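Local coordinates for protein peptidoglycan glycosyltransferase (Eggerthella lenta, PDB 4MNR) that belongs to the penicillin-binding proteins, pairing a dimerisation-type region with a transpeptidase-family domain of the beta-lactamase clan, at residues Phe207-Ile215 against Ser241-Glu251; Thr232-Ser240 against Val377-Thr386. All coordinates share one frame; numbering follows the deposited sequence.

How the contacts relate
Both contacts lie in the penicillin-binding transpeptidase family region, both to one side of the molecule's middle, with their own centres about 16 Å apart. Along the chain the segments alternate: Phe-207-Ile-215 of contact 1, Thr-232-Ser-240 of contact 2, Ser-241-Glu-251 of contact 1, then Val-377-Thr-386 of contact 2. Helices 233-239 and 242-263 follow each other directly, and Ser-241 N probably bonds to Ala-236 O at their junction. Between them Val-244, Phe-245 and Leu-248 pack on Ala-236, Thr-237 and Leu-233. Strands 206-209 and 212-215 cover the second helix, while helix 368-384 lies against the first, so one helical pair joins two distant parts of the chain.

Contact 1: Phe207-Ile215 against Ser241-Glu251; sequences FSSPGTMEI and SNTVFGQLGVE
Gln-247 carries its CG beside its own backbone N, opposite the carbonyl carbon (chi1 -67°), and Phe-207 adopts the same setting (chi1 -72°); the two side chains run alongside in opposite senses, Gln-247 CB near Phe-207 CD2. The extended Gln-247 chain delivers NE2 to Ser-208 O at 2.7 Å, with Ser-208 O in the amide plane of Gln-247, though the bond is bent to 139° at the hydrogen. The second N-H of NE2 turns back to Thr-243 O at 2.9 Å, landing above that carbonyl plane, on the face opposite the one used by Gln-247 N. A water joins OE1 to Ser-208 N, so both ends of the amide are held and its rotation fixed. Met-213, modelled as selenomethionine and bent at its last torsion, brings SE to 3.7 Å from Gln-247 CD. Ser-240, Ser-241 and Asn-242 fit the SxN motif of penicillin-binding proteins, Ser-241 being its middle residue. Ser-241 is also the N-cap of helix 242-263: OG accepts from Val-244 N at 3.2 Å and receives the hydroxyl of Ser-209, OG to OG 2.7 Å. Asn-222 bonds to both hydroxyls, tying strand 206-209 to the helix start. Phe-207 crosses Val-244 at about a right angle, CB to CG1 3.7 Å, and its ring reaches Leu-248 and the OE1 of Glu-251, whose side chain also approaches a bound magnesium ion. On the other strand, Ile-215 CG2 meets Val-250 CG2 at 3.8 Å, while its CD1 rests on the backbone of Gly-246 and Gln-247.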
ATOM      1  N   PHE A 207     -10.330   8.535  26.613  1.00 13.45           N
ATOM      2  CA  PHE A 207     -11.621   8.205  26.015  1.00 14.30           C
ATOM      3  C   PHE A 207     -12.160   6.912  26.609  1.00 15.40           C
ATOM      4  O   PHE A 207     -11.395   6.015  26.951  1.00 16.41           O
ATOM      5  CB  PHE A 207     -11.471   7.936  24.520  1.00 15.60           C
ATOM      6  CG  PHE A 207     -11.206   9.147  23.692  1.00 15.92           C
ATOM      7  CD1 PHE A 207      -9.918   9.635  23.561  1.00 13.08           C
ATOM      8  CD2 PHE A 207     -12.234   9.766  23.004  1.00 20.27           C
ATOM      9  CE1 PHE A 207      -9.668  10.745  22.777  1.00 18.21           C
ATOM     10  CE2 PHE A 207     -11.995  10.878  22.221  1.00 22.74           C
ATOM     11  CZ  PHE A 207     -10.708  11.366  22.100  1.00 16.77           C
ATOM     12  N   SER A 208     -13.481   6.794  26.707  0.56 15.16           N
ATOM     13  CA  SER A 208     -14.066   5.521  27.105  0.56 17.58           C
ATOM     14  C   SER A 208     -13.935   4.525  25.952  0.56 15.93           C
ATOM     15  O   SER A 208     -14.127   4.888  24.791  0.56 15.00           O
ATOM     16  CB  SER A 208     -15.535   5.704  27.490  0.56 18.69           C
ATOM     17  OG  SER A 208     -16.086   4.504  28.006  0.56 21.64           O
ATOM     18  N   SER A 209     -13.607   3.274  26.267  1.00 13.21           N
ATOM     19  CA  SER A 209     -13.436   2.248  25.238  1.00 11.86           C
ATOM     20  C   SER A 209     -14.316   1.004  25.486  1.00 13.42           C
ATOM     21  O   SER A 209     -13.805  -0.094  25.729  1.00 13.55           O
ATOM     22  CB  SER A 209     -11.949   1.865  25.117  1.00 12.02           C
ATOM     23  OG  SER A 209     -11.725   0.947  24.054  1.00 13.01           O
ATOM     24  N   PRO A 210     -15.645   1.164  25.401  1.00 13.88           N
ATOM     25  CA  PRO A 210     -16.534   0.016  25.626  1.00 16.91           C
ATOM     26  C   PRO A 210     -16.477  -0.985  24.475  1.00 16.17           C
ATOM     27  O   PRO A 210     -15.988  -0.645  23.397  1.00 14.44           O
ATOM     28  CB  PRO A 210     -17.922   0.655  25.694  1.00 17.26           C
ATOM     29  CG  PRO A 210     -17.796   1.918  24.903  1.00 15.60           C
ATOM     30  CD  PRO A 210     -16.398   2.402  25.124  1.00 14.42           C
ATOM     31  N   GLY A 211     -16.985  -2.197  24.696  1.00 17.65           N
ATOM     32  CA  GLY A 211     -16.953  -3.213  23.661  1.00 18.11           C
ATOM     33  C   GLY A 211     -17.869  -2.816  22.518  1.00 15.42           C
ATOM     34  O   GLY A 211     -17.569  -3.058  21.345  1.00 16.25           O
ATOM     35  N   THR A 212     -19.009  -2.242  22.872  0.67 15.54           N
ATOM     36  CA  THR A 212     -19.929  -1.711  21.884  0.67 17.17           C
ATOM     37  C   THR A 212     -20.442  -0.376  22.382  0.67 16.48           C
ATOM     38  O   THR A 212     -20.450  -0.100  23.581  0.67 16.74           O
ATOM     39  CB  THR A 212     -21.143  -2.647  21.651  0.67 20.24           C
ATOM     40  OG1 THR A 212     -21.932  -2.708  22.841  0.67 21.52           O
ATOM     41  CG2 THR A 212     -20.699  -4.058  21.287  0.67 24.46           C
HETATM   42  N   MSE A 213     -20.872   0.455  21.449  1.00 16.91           N
HETATM   43  CA  MSE A 213     -21.593   1.669  21.792  1.00 20.11           C
HETATM   44  C   MSE A 213     -22.425   2.162  20.630  1.00 17.61           C
HETATM   45  O   MSE A 213     -22.110   1.909  19.464  1.00 20.01           O
HETATM   46  CB  MSE A 213     -20.660   2.769  22.278  1.00 24.25           C
HETATM   47  CG  MSE A 213     -19.888   3.416  21.186  1.00 23.25           C
HETATM   48 SE   MSE A 213     -18.662   4.687  21.965  0.54 22.64          SE
HETATM   49  CE  MSE A 213     -19.865   6.118  22.398  1.00 23.74           C
ATOM     50  N   GLU A 214     -23.501   2.858  20.954  1.00 16.45           N
ATOM     51  CA  GLU A 214     -24.326   3.439  19.916  1.00 17.65           C
ATOM     52  C   GLU A 214     -23.778   4.800  19.507  1.00 19.12           C
ATOM     53  O   GLU A 214     -23.568   5.688  20.340  1.00 17.58           O
ATOM     54  CB  GLU A 214     -25.790   3.539  20.351  1.00 20.90           C
ATOM     55  CG  GLU A 214     -26.688   4.201  19.317  1.00 25.59           C
ATOM     56  CD  GLU A 214     -26.733   5.699  19.486  1.00 38.19           C
ATOM     57  OE1 GLU A 214     -26.779   6.149  20.652  1.00 45.57           O
ATOM     58  OE2 GLU A 214     -26.701   6.416  18.460  1.00 39.75           O
ATOM     59  N   ILE A 215     -23.520   4.947  18.212  1.00 15.69           N
ATOM     60  CA  ILE A 215     -23.170   6.241  17.647  1.00 14.57           C
ATOM     61  C   ILE A 215     -24.030   6.408  16.407  1.00 17.29           C
ATOM     62  O   ILE A 215     -24.053   5.534  15.546  1.00 17.20           O
ATOM     63  CB  ILE A 215     -21.672   6.331  17.255  1.00 16.23           C
ATOM     64  CG1 ILE A 215     -20.769   6.137  18.484  1.00 17.54           C
ATOM     65  CG2 ILE A 215     -21.393   7.668  16.570  1.00 16.25           C
ATOM     66  CD1 ILE A 215     -19.248   6.100  18.164  1.00 16.53           C
ATOM     67  N   SER A 241      -8.546   0.407  19.301  1.00 10.45           N
ATOM     68  CA  SER A 241      -9.952   0.487  19.715  1.00  8.81           C
ATOM     69  C   SER A 241     -10.836   1.247  18.720  1.00 10.58           C
ATOM     70  O   SER A 241     -10.631   2.438  18.466  1.00 11.01           O
ATOM     71  CB  SER A 241     -10.064   1.146  21.095  1.00 11.51           C
ATOM     72  OG  SER A 241     -11.426   1.449  21.377  1.00 11.00           O
ATOM     73  N   ASN A 242     -11.827   0.559  18.165  1.00 11.20           N
ATOM     74  CA  ASN A 242     -12.760   1.200  17.243  1.00 10.20           C
ATOM     75  C   ASN A 242     -13.677   2.179  17.970  1.00  9.44           C
ATOM     76  O   ASN A 242     -14.051   3.224  17.426  1.00 11.48           O
ATOM     77  CB  ASN A 242     -13.633   0.156  16.527  1.00 10.13           C
ATOM     78  CG  ASN A 242     -12.830  -0.758  15.597  1.00 11.93           C
ATOM     79  OD1 ASN A 242     -11.845  -0.341  14.989  1.00 12.23           O
ATOM     80  ND2 ASN A 242     -13.267  -2.018  15.484  1.00 12.71           N
ATOM     81  N   THR A 243     -14.073   1.841  19.192  1.00  9.44           N
ATOM     82  CA  THR A 243     -15.000   2.738  19.899  1.00  9.21           C
ATOM     83  C   THR A 243     -14.343   4.058  20.302  1.00 11.65           C
ATOM     84  O   THR A 243     -15.001   5.096  20.330  1.00 13.03           O
ATOM     85  CB  THR A 243     -15.717   2.079  21.080  1.00 11.72           C
ATOM     86  OG1 THR A 243     -14.759   1.583  22.018  1.00 11.45           O
ATOM     87  CG2 THR A 243     -16.616   0.925  20.586  1.00 11.77           C
ATOM     88  N   VAL A 244     -13.045   4.037  20.591  1.00  9.58           N
ATOM     89  CA  VAL A 244     -12.357   5.296  20.841  1.00  9.09           C
ATOM     90  C   VAL A 244     -12.212   6.087  19.545  1.00 12.02           C
ATOM     91  O   VAL A 244     -12.497   7.278  19.501  1.00 11.62           O
ATOM     92  CB  VAL A 244     -10.965   5.062  21.431  1.00 10.72           C
ATOM     93  CG1 VAL A 244     -10.149   6.359  21.414  1.00 12.91           C
ATOM     94  CG2 VAL A 244     -11.084   4.515  22.852  1.00 10.35           C
ATOM     95  N   PHE A 245     -11.765   5.431  18.484  1.00 11.36           N
ATOM     96  CA  PHE A 245     -11.584   6.164  17.227  1.00 10.47           C
ATOM     97  C   PHE A 245     -12.904   6.672  16.637  1.00 10.49           C
ATOM     98  O   PHE A 245     -12.937   7.742  16.019  1.00 10.20           O
ATOM     99  CB  PHE A 245     -10.712   5.381  16.235  1.00 10.24           C
ATOM    100  CG  PHE A 245      -9.255   5.574  16.486  1.00  8.07           C
ATOM    101  CD1 PHE A 245      -8.611   4.851  17.480  1.00 10.26           C
ATOM    102  CD2 PHE A 245      -8.540   6.542  15.794  1.00  9.96           C
ATOM    103  CE1 PHE A 245      -7.268   5.068  17.746  1.00 11.80           C
ATOM    104  CE2 PHE A 245      -7.187   6.765  16.050  1.00 10.75           C
ATOM    105  CZ  PHE A 245      -6.551   6.022  17.030  1.00 11.93           C
ATOM    106  N   GLY A 246     -13.992   5.943  16.880  1.00  9.77           N
ATOM    107  CA  GLY A 246     -15.300   6.391  16.449  1.00 11.26           C
ATOM    108  C   GLY A 246     -15.674   7.695  17.127  1.00 14.68           C
ATOM    109  O   GLY A 246     -16.125   8.643  16.485  1.00 14.00           O
ATOM    110  N   GLN A 247     -15.471   7.746  18.438  1.00 12.81           N
ATOM    111  CA  GLN A 247     -15.756   8.956  19.200  1.00 13.05           C
ATOM    112  C   GLN A 247     -14.862  10.102  18.759  1.00 12.89           C
ATOM    113  O   GLN A 247     -15.302  11.249  18.709  1.00 12.57           O
ATOM    114  CB  GLN A 247     -15.567   8.697  20.690  1.00 14.04           C
ATOM    115  CG  GLN A 247     -16.590   7.724  21.265  1.00 12.78           C
ATOM    116  CD  GLN A 247     -16.290   7.410  22.712  1.00 15.44           C
ATOM    117  OE1 GLN A 247     -16.748   8.116  23.616  1.00 20.71           O
ATOM    118  NE2 GLN A 247     -15.489   6.365  22.940  1.00 13.79           N
ATOM    119  N   LEU A 248     -13.597   9.792  18.474  1.00 10.62           N
ATOM    120  CA  LEU A 248     -12.658  10.805  18.018  1.00  9.69           C
ATOM    121  C   LEU A 248     -13.107  11.380  16.669  1.00 13.17           C
ATOM    122  O   LEU A 248     -13.046  12.580  16.460  1.00 13.50           O
ATOM    123  CB  LEU A 248     -11.231  10.226  17.963  1.00 10.36           C
ATOM    124  CG  LEU A 248     -10.153  11.139  17.382  1.00 12.47           C
ATOM    125  CD1 LEU A 248      -9.986  12.415  18.225  1.00 14.08           C
ATOM    126  CD2 LEU A 248      -8.833  10.358  17.270  1.00 12.57           C
ATOM    127  N   GLY A 249     -13.591  10.521  15.775  1.00 12.93           N
ATOM    128  CA  GLY A 249     -14.150  10.962  14.506  1.00 12.66           C
ATOM    129  C   GLY A 249     -15.311  11.935  14.664  1.00 13.16           C
ATOM    130  O   GLY A 249     -15.353  12.974  14.002  1.00 13.21           O
ATOM    131  N   VAL A 250     -16.253  11.600  15.539  1.00 14.05           N
ATOM    132  CA  VAL A 250     -17.388  12.479  15.793  1.00 14.46           C
ATOM    133  C   VAL A 250     -16.907  13.793  16.404  1.00 12.75           C
ATOM    134  O   VAL A 250     -17.421  14.865  16.083  1.00 18.36           O
ATOM    135  CB  VAL A 250     -18.416  11.804  16.721  1.00 14.84           C
ATOM    136  CG1 VAL A 250     -19.425  12.821  17.257  1.00 17.63           C
ATOM    137  CG2 VAL A 250     -19.116  10.667  15.989  1.00 17.03           C
ATOM    138  N   GLU A 251     -15.915  13.714  17.285  1.00 13.04           N
ATOM    139  CA  GLU A 251     -15.411  14.926  17.921  1.00 16.05           C
ATOM    140  C   GLU A 251     -14.738  15.857  16.910  1.00 16.49           C
ATOM    141  O   GLU A 251     -14.941  17.081  16.948  1.00 21.97           O
ATOM    142  CB  GLU A 251     -14.451  14.589  19.063  1.00 19.21           C
ATOM    143  CG  GLU A 251     -13.924  15.825  19.767  1.00 25.65           C
ATOM    144  CD  GLU A 251     -13.220  15.515  21.068  1.00 33.29           C
ATOM    145  OE1 GLU A 251     -13.058  14.318  21.386  1.00 31.01           O
ATOM    146  OE2 GLU A 251     -12.834  16.475  21.773  1.00 35.97           O
TER
HETATM  147  O   HOH W   1     -15.247   8.888  25.837  1.00 19.89           O

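Contact 2: Thr232-Ser240 against Val377-Thr386; sequences TLAQATELS and VLLGVVQNGT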
ATOM      1  N   THR A 232      -6.064   6.179  27.147  1.00 14.52           N
ATOM      2  CA  THR A 232      -5.547   7.371  26.493  1.00 13.43           C
ATOM      3  C   THR A 232      -5.592   7.110  25.001  1.00 10.12           C
ATOM      4  O   THR A 232      -5.688   5.960  24.563  1.00 12.20           O
ATOM      5  CB  THR A 232      -4.085   7.684  26.859  1.00 13.93           C
ATOM      6  OG1 THR A 232      -3.246   6.627  26.381  1.00 13.80           O
ATOM      7  CG2 THR A 232      -3.913   7.859  28.370  1.00 15.42           C
ATOM      8  N   LEU A 233      -5.526   8.179  24.216  1.00 10.03           N
ATOM      9  CA  LEU A 233      -5.553   8.032  22.771  1.00 10.04           C
ATOM     10  C   LEU A 233      -4.369   7.193  22.274  1.00 11.75           C
ATOM     11  O   LEU A 233      -4.523   6.399  21.337  1.00 11.53           O
ATOM     12  CB  LEU A 233      -5.615   9.396  22.088  1.00 10.72           C
ATOM     13  CG  LEU A 233      -5.686   9.435  20.562  1.00 12.72           C
ATOM     14  CD1 LEU A 233      -6.842   8.597  20.064  1.00 12.09           C
ATOM     15  CD2 LEU A 233      -5.831  10.893  20.098  1.00 14.69           C
ATOM     16  N   ALA A 234      -3.208   7.340  22.916  1.00 11.23           N
ATOM     17  CA  ALA A 234      -2.055   6.489  22.577  1.00 12.91           C
ATOM     18  C   ALA A 234      -2.339   5.012  22.852  1.00 10.30           C
ATOM     19  O   ALA A 234      -2.066   4.149  22.013  1.00 12.22           O
ATOM     20  CB  ALA A 234      -0.791   6.949  23.321  1.00 14.12           C
ATOM     21  N   GLN A 235      -2.903   4.714  24.014  1.00 11.65           N
ATOM     22  CA  GLN A 235      -3.253   3.335  24.348  1.00 11.80           C
ATOM     23  C   GLN A 235      -4.301   2.779  23.398  1.00 12.95           C
ATOM     24  O   GLN A 235      -4.248   1.606  23.037  1.00 12.86           O
ATOM     25  CB  GLN A 235      -3.760   3.222  25.788  1.00 15.30           C
ATOM     26  CG  GLN A 235      -2.706   3.531  26.835  1.00 19.18           C
ATOM     27  CD  GLN A 235      -3.296   3.747  28.235  1.00 25.19           C
ATOM     28  OE1 GLN A 235      -4.477   4.078  28.397  1.00 20.86           O
ATOM     29  NE2 GLN A 235      -2.460   3.567  29.254  1.00 31.63           N
ATOM     30  N   ALA A 236      -5.253   3.625  23.000  1.00  9.96           N
ATOM     31  CA  ALA A 236      -6.303   3.205  22.078  1.00 11.32           C
ATOM     32  C   ALA A 236      -5.726   2.889  20.695  1.00 10.24           C
ATOM     33  O   ALA A 236      -6.256   2.059  19.981  1.00 12.53           O
ATOM     34  CB  ALA A 236      -7.383   4.261  21.971  1.00 12.20           C
ATOM     35  N   THR A 237      -4.632   3.545  20.332  1.00  8.85           N
ATOM     36  CA  THR A 237      -3.959   3.241  19.077  1.00 10.02           C
ATOM     37  C   THR A 237      -3.232   1.906  19.237  1.00 11.74           C
ATOM     38  O   THR A 237      -3.289   1.060  18.346  1.00 11.95           O
ATOM     39  CB  THR A 237      -2.958   4.348  18.695  1.00 11.09           C
ATOM     40  OG1 THR A 237      -3.635   5.608  18.685  1.00 10.56           O
ATOM     41  CG2 THR A 237      -2.362   4.094  17.306  1.00 12.86           C
ATOM     42  N   GLU A 238      -2.558   1.719  20.370  1.00 11.37           N
ATOM     43  CA  GLU A 238      -1.873   0.449  20.643  1.00 10.57           C
ATOM     44  C   GLU A 238      -2.807  -0.758  20.599  1.00 12.38           C
ATOM     45  O   GLU A 238      -2.444  -1.799  20.044  1.00 15.44           O
ATOM     46  CB  GLU A 238      -1.123   0.484  21.973  1.00 11.50           C
ATOM     47  CG  GLU A 238      -0.023   1.533  22.022  1.00 12.13           C
ATOM     48  CD  GLU A 238       0.659   1.611  23.384  1.00 21.46           C
ATOM     49  OE1 GLU A 238       0.212   0.917  24.323  1.00 25.65           O
ATOM     50  OE2 GLU A 238       1.651   2.363  23.513  1.00 21.54           O
ATOM     51  N   LEU A 239      -4.000  -0.612  21.180  1.00 11.26           N
ATOM     52  CA  LEU A 239      -4.963  -1.702  21.269  1.00 13.65           C
ATOM     53  C   LEU A 239      -5.890  -1.734  20.058  1.00 14.45           C
ATOM     54  O   LEU A 239      -6.688  -2.661  19.903  1.00 16.36           O
ATOM     55  CB  LEU A 239      -5.803  -1.565  22.543  1.00 14.65           C
ATOM     56  CG  LEU A 239      -5.041  -1.791  23.852  1.00 18.10           C
ATOM     57  CD1 LEU A 239      -5.933  -1.506  25.059  1.00 18.33           C
ATOM     58  CD2 LEU A 239      -4.500  -3.211  23.898  1.00 22.93           C
ATOM     59  N   SER A 240      -5.784  -0.708  19.219  1.00 11.36           N
ATOM     60  CA  SER A 240      -6.657  -0.525  18.058  1.00 11.69           C
ATOM     61  C   SER A 240      -8.154  -0.492  18.406  1.00 15.67           C
ATOM     62  O   SER A 240      -8.943  -1.254  17.854  1.00 17.05           O
ATOM     63  CB  SER A 240      -6.390  -1.592  17.002  1.00 14.67           C
ATOM     64  OG  SER A 240      -6.751  -1.088  15.728  1.00 14.92           O
ATOM     65  N   VAL A 377       3.899   7.041  18.775  1.00 10.72           N
ATOM     66  CA  VAL A 377       2.751   6.210  19.153  1.00  9.62           C
ATOM     67  C   VAL A 377       2.815   4.853  18.445  1.00  9.48           C
ATOM     68  O   VAL A 377       2.525   3.816  19.043  1.00 10.68           O
ATOM     69  CB  VAL A 377       1.414   6.908  18.821  1.00  9.13           C
ATOM     70  CG1 VAL A 377       0.233   5.970  19.090  1.00 10.74           C
ATOM     71  CG2 VAL A 377       1.275   8.173  19.637  1.00 10.83           C
ATOM     72  N   LEU A 378       3.220   4.862  17.175  1.00  9.99           N
ATOM     73  CA  LEU A 378       3.322   3.616  16.411  1.00  9.55           C
ATOM     74  C   LEU A 378       4.461   2.703  16.886  1.00  9.95           C
ATOM     75  O   LEU A 378       4.410   1.476  16.719  1.00  9.57           O
ATOM     76  CB  LEU A 378       3.451   3.902  14.914  1.00  8.94           C
ATOM     77  CG  LEU A 378       2.268   4.665  14.309  1.00  9.45           C
ATOM     78  CD1 LEU A 378       2.421   4.777  12.800  1.00 12.52           C
ATOM     79  CD2 LEU A 378       0.934   4.009  14.666  1.00 10.89           C
ATOM     80  N   LEU A 379       5.494   3.288  17.489  1.00 10.55           N
ATOM     81  CA  LEU A 379       6.521   2.474  18.117  1.00  9.17           C
ATOM     82  C   LEU A 379       5.865   1.712  19.258  1.00 12.12           C
ATOM     83  O   LEU A 379       6.147   0.536  19.486  1.00 11.35           O
ATOM     84  CB  LEU A 379       7.674   3.352  18.624  1.00  9.65           C
ATOM     85  CG  LEU A 379       8.837   2.636  19.304  1.00 15.43           C
ATOM     86  CD1 LEU A 379       9.376   1.504  18.434  1.00 16.90           C
ATOM     87  CD2 LEU A 379       9.937   3.644  19.610  1.00 17.63           C
ATOM     88  N   GLY A 380       4.953   2.387  19.958  1.00 12.48           N
ATOM     89  CA  GLY A 380       4.213   1.774  21.041  1.00 13.08           C
ATOM     90  C   GLY A 380       3.335   0.614  20.610  1.00 10.39           C
ATOM     91  O   GLY A 380       3.134  -0.335  21.369  1.00 11.75           O
ATOM     92  N   VAL A 381       2.786   0.697  19.396  1.00  9.62           N
ATOM     93  CA  VAL A 381       1.965  -0.379  18.869  1.00 10.70           C
ATOM     94  C   VAL A 381       2.776  -1.664  18.811  1.00 11.83           C
ATOM     95  O   VAL A 381       2.299  -2.740  19.190  1.00 12.50           O
ATOM     96  CB  VAL A 381       1.450  -0.038  17.454  1.00  9.04           C
ATOM     97  CG1 VAL A 381       0.810  -1.263  16.814  1.00 12.46           C
ATOM     98  CG2 VAL A 381       0.453   1.120  17.531  1.00 11.31           C
ATOM     99  N   VAL A 382       4.023  -1.535  18.372  1.00 10.13           N
ATOM    100  CA  VAL A 382       4.878  -2.699  18.201  1.00 10.93           C
ATOM    101  C   VAL A 382       5.495  -3.162  19.530  1.00 12.65           C
ATOM    102  O   VAL A 382       5.648  -4.362  19.779  1.00 14.08           O
ATOM    103  CB  VAL A 382       5.955  -2.422  17.134  1.00 11.08           C
ATOM    104  CG1 VAL A 382       6.966  -3.575  17.074  1.00 14.36           C
ATOM    105  CG2 VAL A 382       5.283  -2.212  15.788  1.00 11.27           C
ATOM    106  N   GLN A 383       5.817  -2.214  20.404  1.00 13.39           N
ATOM    107  CA  GLN A 383       6.394  -2.567  21.700  1.00 13.51           C
ATOM    108  C   GLN A 383       5.385  -3.114  22.707  1.00 15.98           C
ATOM    109  O   GLN A 383       5.701  -4.043  23.470  1.00 18.42           O
ATOM    110  CB  GLN A 383       7.127  -1.365  22.295  1.00 15.73           C
ATOM    111  CG  GLN A 383       8.339  -0.931  21.485  1.00 18.20           C
ATOM    112  CD  GLN A 383       9.098   0.205  22.144  1.00 24.77           C
ATOM    113  OE1 GLN A 383       8.527   0.995  22.892  1.00 24.06           O
ATOM    114  NE2 GLN A 383      10.397   0.285  21.874  1.00 24.43           N
ATOM    115  N   ASN A 384       4.176  -2.555  22.708  1.00 16.67           N
ATOM    116  CA  ASN A 384       3.218  -2.826  23.773  1.00 18.40           C
ATOM    117  C   ASN A 384       1.809  -3.187  23.315  1.00 18.49           C
ATOM    118  O   ASN A 384       0.946  -3.507  24.135  1.00 23.94           O
ATOM    119  CB  ASN A 384       3.137  -1.623  24.714  1.00 20.64           C
ATOM    120  CG  ASN A 384       4.476  -1.292  25.346  1.00 31.65           C
ATOM    121  OD1 ASN A 384       5.155  -2.169  25.876  1.00 33.94           O
ATOM    122  ND2 ASN A 384       4.869  -0.028  25.279  1.00 37.13           N
ATOM    123  N   GLY A 385       1.567  -3.134  22.014  1.00 16.22           N
ATOM    124  CA  GLY A 385       0.214  -3.295  21.516  1.00 16.10           C
ATOM    125  C   GLY A 385       0.009  -4.476  20.597  1.00 16.36           C
ATOM    126  O   GLY A 385       0.593  -5.544  20.782  1.00 17.52           O
ATOM    127  N   THR A 386      -0.848  -4.283  19.600  1.00 12.54           N
ATOM    128  CA  THR A 386      -1.248  -5.376  18.720  1.00 12.05           C
ATOM    129  C   THR A 386      -0.155  -5.749  17.726  1.00 14.14           C
ATOM    130  O   THR A 386      -0.272  -6.751  17.027  1.00 16.65           O
ATOM    131  CB  THR A 386      -2.478  -4.971  17.898  1.00 13.56           C
ATOM    132  OG1 THR A 386      -2.186  -3.766  17.185  1.00 13.72           O
ATOM    133  CG2 THR A 386      -3.670  -4.718  18.821  1.00 15.31           C
TER
HETATM  134  O   HOH W   2      -2.675  -1.151  16.834  1.00 18.67           O
HETATM  135  O   HOH W   3       1.878   4.327  21.909  1.00 19.46           O
HETATM  136  O   HOH W   4      -1.271  -1.192  25.264  1.00 40.66           O
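Thr-237 and Val-377 meet at about a right angle, the CG1 branch of the valine standing 3.6 Å from Thr-237 CB and close to its CG2 as well. This is the tight side of the contact, and both side chains are buried. The axes of segments 233-239 and 377-384 approach to 8.4 Å at a crossing angle of -51°, and the backbones come nearest at Glu-238 and Val-381, CA to CA 4.3 Å. Val-381 adds its CG2 beside Thr-237 O, and Leu-192 of helix 188-197 touches both Thr-237 and Val-377. The threonine hydroxyl is turned back into its own helix, bonding to Leu-233 O, which leaves the methyl CG2, anti to the backbone N (chi1 -54° for OG1), facing the valines. Gly-380 has no side chain, and the extended Glu-238 side chain runs across its backbone, OE2 3.6 Å from Gly-380 CA. At its end the packing gives way to water. One water donates to Glu-238 OE2 and to Val-377 O; another donates to OE1 at 2.7 Å and, weakly, to Asn-384 O. Glu-238 O accepts from Thr-386 N at 3.0 Å and takes a CA-H contact from Gly-385. A third water links Thr-237 O to Thr-386 OG1, which also bonds to Thr-401 OG1. At the end of helix 233-239, Ser-240, with positive phi, is the C-prime residue of a Schellman motif, and its OG bonds to Lys-188 and Lys-400, lysines placed as in the SxxK and KTG motifs of this family. The direct backbone bond and the water bridge probably help to hold the helix end next to Ser-240, whereas the carboxylate oxygens of Glu-238 make their polar links to the neighbouring helix through water and probably keep their charge.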